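Long-range contacts in CopN (Chlamydia pneumoniae, PDB 4NRH), which probably acts as a type III secretion gatekeeper whose complex with a chaperone directs the secretion of translocators: residues Arg35-Ala40 with Ala52-Lys57; Gly165-Leu170 with Val184-Thr189. All blocks are in the same frame, centred on the assembly; numbering follows the deposited sequence.

Interaction 1: Arg35-Ala40 with Ala52-Lys57; sequences RGLRDA and ALVQEK
Asp39 OD1, carried by the neighbour of the Ala40 that meets Leu53 and Lys57, is gripped side-on by two nitrogens of Arg38. Arg38 NE donates at 3.1 Å to Asp39 OD1 from above the carboxylate plane, while NH2 comes from the syn side and lies closer to that plane. Asp39 OD1 itself lies close to the guanidinium plane, and both bonds converge on it. This salt bridge lies within 35-40; no hydrogen bond joins the two segments. What does span the interface is alkyl and carbonyl packing. Leu37 CG stands anti to the backbone N (chi1 176°), and Leu37 CD1 reaches Lys57 CD and Leu53 O, each at 3.8 Å; the Leu37 and Lys57 side chains cross obliquely. Leu37 CD2 meets Val54 CG2 at 4.3 Å. The two segments form the near-antiparallel arms of a helical hairpin within the HrpJ-like region, with an interaxial angle of 147° and a closest approach of 10.4 Å. Helix 61-74 packs against the same leucine through Ala67 and Leu71, adding to the cover given by 52-57. On the more exposed side the contact changes character. Ala40 CB touches Lys57 CE at 3.6 Å, and Leu53 CD1 sits 3.5 Å from Ala40 O. Extended chi2 and chi3 carry the lysine's CD and CE to Leu37 and Ala40, and the bend at chi4 (-65°) turns NZ aside. At the start of 35-40, Arg35 NH1 forms salt bridges with Asp17 and Asp20.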
loop_
_atom_site.group_PDB
_atom_site.type_symbol
_atom_site.label_atom_id
_atom_site.label_comp_id
_atom_site.label_asym_id
_atom_site.label_seq_id
_atom_site.Cartn_x
_atom_site.Cartn_y
_atom_site.Cartn_z
ATOM N N ARG A 35 -22.101 -37.625 -6.389
ATOM C CA ARG A 35 -22.861 -38.861 -6.229
ATOM C C ARG A 35 -22.315 -39.957 -7.139
ATOM O O ARG A 35 -22.313 -41.133 -6.775
ATOM C CB ARG A 35 -24.347 -38.628 -6.512
ATOM C CG ARG A 35 -25.056 -37.791 -5.459
ATOM C CD ARG A 35 -26.554 -37.724 -5.720
ATOM N NE ARG A 35 -26.866 -36.950 -6.918
ATOM C CZ ARG A 35 -27.137 -35.650 -6.913
ATOM N NH1 ARG A 35 -27.136 -34.975 -5.772
ATOM N NH2 ARG A 35 -27.409 -35.022 -8.050
ATOM N N GLY A 36 -21.856 -39.565 -8.323
ATOM C CA GLY A 36 -21.267 -40.500 -9.263
ATOM C C GLY A 36 -20.026 -41.156 -8.690
ATOM O O GLY A 36 -19.791 -42.348 -8.888
ATOM N N LEU A 37 -19.226 -40.367 -7.979
ATOM C CA LEU A 37 -18.037 -40.877 -7.308
ATOM C C LEU A 37 -18.431 -41.813 -6.172
ATOM O O LEU A 37 -17.843 -42.881 -5.997
ATOM C CB LEU A 37 -17.183 -39.722 -6.778
ATOM C CG LEU A 37 -15.948 -40.099 -5.959
ATOM C CD1 LEU A 37 -15.039 -41.031 -6.748
ATOM C CD2 LEU A 37 -15.193 -38.851 -5.520
ATOM N N ARG A 38 -19.431 -41.395 -5.401
ATOM C CA ARG A 38 -19.959 -42.194 -4.300
ATOM C C ARG A 38 -20.480 -43.550 -4.769
ATOM O O ARG A 38 -20.236 -44.574 -4.132
ATOM C CB ARG A 38 -21.079 -41.430 -3.590
ATOM C CG ARG A 38 -21.714 -42.187 -2.439
ATOM C CD ARG A 38 -23.070 -41.600 -2.089
ATOM N NE ARG A 38 -24.015 -41.741 -3.192
ATOM C CZ ARG A 38 -25.228 -41.201 -3.212
ATOM N NH1 ARG A 38 -25.652 -40.474 -2.186
ATOM N NH2 ARG A 38 -26.020 -41.383 -4.261
ATOM N N ASP A 39 -21.197 -43.546 -5.889
ATOM C CA ASP A 39 -21.803 -44.762 -6.421
ATOM C C ASP A 39 -20.770 -45.712 -7.023
ATOM O O ASP A 39 -21.040 -46.900 -7.198
ATOM C CB ASP A 39 -22.858 -44.409 -7.473
ATOM C CG ASP A 39 -24.036 -43.654 -6.887
ATOM O OD1 ASP A 39 -24.217 -43.693 -5.652
ATOM O OD2 ASP A 39 -24.779 -43.017 -7.664
ATOM N N ALA A 40 -19.592 -45.185 -7.339
ATOM C CA ALA A 40 -18.530 -45.989 -7.936
ATOM C C ALA A 40 -17.710 -46.713 -6.873
ATOM O O ALA A 40 -16.941 -47.623 -7.184
ATOM C CB ALA A 40 -17.628 -45.117 -8.795
ATOM N N ALA A 52 -7.622 -44.156 -5.797
ATOM C CA ALA A 52 -7.511 -44.380 -7.237
ATOM C C ALA A 52 -8.733 -43.852 -7.983
ATOM O O ALA A 52 -8.607 -43.201 -9.021
ATOM C CB ALA A 52 -7.313 -45.859 -7.527
ATOM N N LEU A 53 -9.914 -44.141 -7.447
ATOM C CA LEU A 53 -11.164 -43.678 -8.038
ATOM C C LEU A 53 -11.293 -42.157 -7.966
ATOM O O LEU A 53 -11.887 -41.536 -8.848
ATOM C CB LEU A 53 -12.357 -44.340 -7.344
ATOM C CG LEU A 53 -12.639 -45.792 -7.736
ATOM C CD1 LEU A 53 -13.704 -46.396 -6.835
ATOM C CD2 LEU A 53 -13.054 -45.884 -9.197
ATOM N N VAL A 54 -10.741 -41.564 -6.912
ATOM C CA VAL A 54 -10.788 -40.115 -6.732
ATOM C C VAL A 54 -9.946 -39.376 -7.774
ATOM O O VAL A 54 -10.422 -38.424 -8.395
ATOM C CB VAL A 54 -10.325 -39.707 -5.319
ATOM C CG1 VAL A 54 -10.173 -38.197 -5.220
ATOM C CG2 VAL A 54 -11.308 -40.209 -4.274
ATOM N N GLN A 55 -8.701 -39.811 -7.966
ATOM C CA GLN A 55 -7.832 -39.195 -8.969
ATOM C C GLN A 55 -8.419 -39.365 -10.366
ATOM O O GLN A 55 -8.248 -38.508 -11.235
ATOM C CB GLN A 55 -6.420 -39.795 -8.938
ATOM C CG GLN A 55 -5.941 -40.290 -7.585
ATOM C CD GLN A 55 -5.625 -39.171 -6.616
ATOM O OE1 GLN A 55 -5.417 -38.025 -7.015
ATOM N NE2 GLN A 55 -5.577 -39.500 -5.329
ATOM N N GLU A 56 -9.109 -40.481 -10.572
ATOM C CA GLU A 56 -9.681 -40.815 -11.870
ATOM C C GLU A 56 -10.826 -39.881 -12.255
ATOM O O GLU A 56 -10.898 -39.410 -13.391
ATOM C CB GLU A 56 -10.168 -42.266 -11.869
ATOM C CG GLU A 56 -10.747 -42.734 -13.192
ATOM C CD GLU A 56 -11.335 -44.129 -13.106
ATOM O OE1 GLU A 56 -11.056 -44.832 -12.111
ATOM O OE2 GLU A 56 -12.073 -44.522 -14.033
ATOM N N LYS A 57 -11.718 -39.617 -11.307
ATOM C CA LYS A 57 -12.923 -38.844 -11.588
ATOM C C LYS A 57 -12.764 -37.358 -11.278
ATOM O O LYS A 57 -13.506 -36.527 -11.799
ATOM C CB LYS A 57 -14.108 -39.415 -10.807
ATOM C CG LYS A 57 -14.469 -40.836 -11.205
ATOM C CD LYS A 57 -15.718 -41.319 -10.489
ATOM C CE LYS A 57 -16.150 -42.680 -11.008
ATOM N NZ LYS A 57 -16.567 -42.625 -12.437
#

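Interaction 2: Gly165-Leu170 with Val184-Thr189; sequences GMATGL and VLMTET. Unlike the reference sequence in segment 165-170: Gly169 (reference Glu).
Leu185 opens the second segment's side of the contact: its CB lies 3.6 Å from Met166 SD, and the two side chains cross at about a right angle. Next comes Met186, whose CA is 6.9 Å from the CA of Met166. These two thioethers slide past each other in opposite directions, with Met186 CG 3.7 Å from Met166 CE and equally near Met166 CB. Met186 SD then meets Leu170 CD1 at 3.6 Å, and its bend at chi3 (79°) carries CE to the flank of Ala167. One turn on, Thr189 reaches tip to tip toward Met166, OG1 to CE at 3.6 Å. Thr189 OG1 donates at 2.7 Å to Leu185 O, from the opposite face of the carbonyl to the one used by Thr189 N. The axes of 165-170 and 184-189 run at 160°, so helices 152-172 and 179-215 form an antiparallel hairpin here. Met163 extends the packing onto Met186 and Thr189, while Tyr129 and Thr133 of helix 122-133 cover Met166. Because the threonine hydroxyl spends its proton within its own helix, it can lie against a methyl group in a buried interface; between the two segments the contact is van der Waals packing, mainly of sulfur and hydrocarbon.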
loop_
_atom_site.group_PDB
_atom_site.type_symbol
_atom_site.label_atom_id
_atom_site.label_comp_id
_atom_site.label_asym_id
_atom_site.label_seq_id
_atom_site.Cartn_x
_atom_site.Cartn_y
_atom_site.Cartn_z
ATOM N N GLY A 165 -6.589 -13.824 -0.387
ATOM C CA GLY A 165 -6.104 -15.130 0.016
ATOM C C GLY A 165 -5.201 -15.072 1.234
ATOM O O GLY A 165 -5.320 -15.895 2.141
ATOM N N MET A 166 -4.294 -14.100 1.253
ATOM C CA MET A 166 -3.339 -13.966 2.348
ATOM C C MET A 166 -4.035 -13.503 3.624
ATOM O O MET A 166 -3.651 -13.893 4.727
ATOM C CB MET A 166 -2.214 -13.000 1.970
ATOM C CG MET A 166 -1.211 -13.588 0.986
ATOM S SD MET A 166 0.062 -12.429 0.448
ATOM C CE MET A 166 -0.941 -11.045 -0.074
ATOM N N ALA A 167 -5.055 -12.664 3.467
ATOM C CA ALA A 167 -5.867 -12.230 4.598
ATOM C C ALA A 167 -6.573 -13.427 5.224
ATOM O O ALA A 167 -6.733 -13.504 6.442
ATOM C CB ALA A 167 -6.877 -11.182 4.163
ATOM N N THR A 168 -6.998 -14.358 4.374
ATOM C CA THR A 168 -7.633 -15.588 4.827
ATOM C C THR A 168 -6.614 -16.453 5.562
ATOM O O THR A 168 -6.918 -17.054 6.593
ATOM C CB THR A 168 -8.237 -16.381 3.650
ATOM O OG1 THR A 168 -9.263 -15.601 3.023
ATOM C CG2 THR A 168 -8.832 -17.699 4.132
ATOM N N GLY A 169 -5.399 -16.501 5.025
ATOM C CA GLY A 169 -4.322 -17.272 5.619
ATOM C C GLY A 169 -3.904 -16.772 6.990
ATOM O O GLY A 169 -3.381 -17.536 7.799
ATOM N N LEU A 170 -4.128 -15.487 7.250
ATOM C CA LEU A 170 -3.779 -14.897 8.539
ATOM C C LEU A 170 -4.749 -15.332 9.631
ATOM O O LEU A 170 -4.351 -15.554 10.775
ATOM C CB LEU A 170 -3.754 -13.370 8.448
ATOM C CG LEU A 170 -2.448 -12.720 7.990
ATOM C CD1 LEU A 170 -2.562 -11.205 8.060
ATOM C CD2 LEU A 170 -1.276 -13.211 8.826
ATOM N N VAL A 184 4.821 -10.023 5.628
ATOM C CA VAL A 184 5.791 -9.472 4.690
ATOM C C VAL A 184 5.275 -9.585 3.257
ATOM O O VAL A 184 5.446 -8.670 2.451
ATOM C CB VAL A 184 7.153 -10.185 4.808
ATOM C CG1 VAL A 184 8.125 -9.668 3.758
ATOM C CG2 VAL A 184 7.727 -9.997 6.202
ATOM N N LEU A 185 4.634 -10.708 2.953
ATOM C CA LEU A 185 4.069 -10.941 1.628
ATOM C C LEU A 185 2.984 -9.920 1.297
ATOM O O LEU A 185 2.913 -9.418 0.174
ATOM C CB LEU A 185 3.508 -12.362 1.532
ATOM C CG LEU A 185 4.088 -13.291 0.461
ATOM C CD1 LEU A 185 5.299 -12.673 -0.218
ATOM C CD2 LEU A 185 4.449 -14.637 1.072
ATOM N N MET A 186 2.140 -9.617 2.278
ATOM C CA MET A 186 1.071 -8.641 2.093
ATOM C C MET A 186 1.650 -7.246 1.892
ATOM O O MET A 186 1.144 -6.470 1.083
ATOM C CB MET A 186 0.107 -8.659 3.282
ATOM C CG MET A 186 -0.696 -9.948 3.401
ATOM S SD MET A 186 -1.852 -9.969 4.785
ATOM C CE MET A 186 -3.195 -8.988 4.121
ATOM N N THR A 187 2.707 -6.932 2.637
ATOM C CA THR A 187 3.398 -5.655 2.490
ATOM C C THR A 187 3.969 -5.504 1.082
ATOM O O THR A 187 3.806 -4.463 0.445
ATOM C CB THR A 187 4.536 -5.507 3.522
ATOM O OG1 THR A 187 3.987 -5.481 4.846
ATOM C CG2 THR A 187 5.316 -4.221 3.280
ATOM N N GLU A 188 4.634 -6.551 0.605
ATOM C CA GLU A 188 5.214 -6.557 -0.735
ATOM C C GLU A 188 4.143 -6.476 -1.818
ATOM O O GLU A 188 4.341 -5.835 -2.850
ATOM C CB GLU A 188 6.074 -7.808 -0.944
ATOM C CG GLU A 188 7.339 -7.855 -0.094
ATOM C CD GLU A 188 8.256 -6.664 -0.326
ATOM O OE1 GLU A 188 8.255 -6.112 -1.447
ATOM O OE2 GLU A 188 8.979 -6.279 0.617
ATOM N N THR A 189 3.009 -7.127 -1.577
ATOM C CA THR A 189 1.914 -7.123 -2.539
ATOM C C THR A 189 1.244 -5.749 -2.579
ATOM O O THR A 189 0.809 -5.292 -3.638
ATOM C CB THR A 189 0.866 -8.206 -2.208
ATOM O OG1 THR A 189 1.503 -9.488 -2.161
ATOM C CG2 THR A 189 -0.235 -8.232 -3.258
#

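Both interactions join successive helices in near-antiparallel hairpins with segment axes 10.4 Å apart, yet they share no helix, and their nearest atoms are about 23 Å apart. Interaction 1 lies far out, its centre about 33 Å from the chain centre, and is partly buried: one leucine and one valine are enclosed, and an exposed lysine lends its methylenes. Interaction 2, centred about 11 Å from that point, is a buried contact built on flexible methionines. Neither has a hydrogen bond between its segments. The polar groups differ accordingly: a salt bridge stands beside the outer contact, whereas a threonine hydroxyl bonded to a backbone carbonyl of its own helix sits inside the inner one.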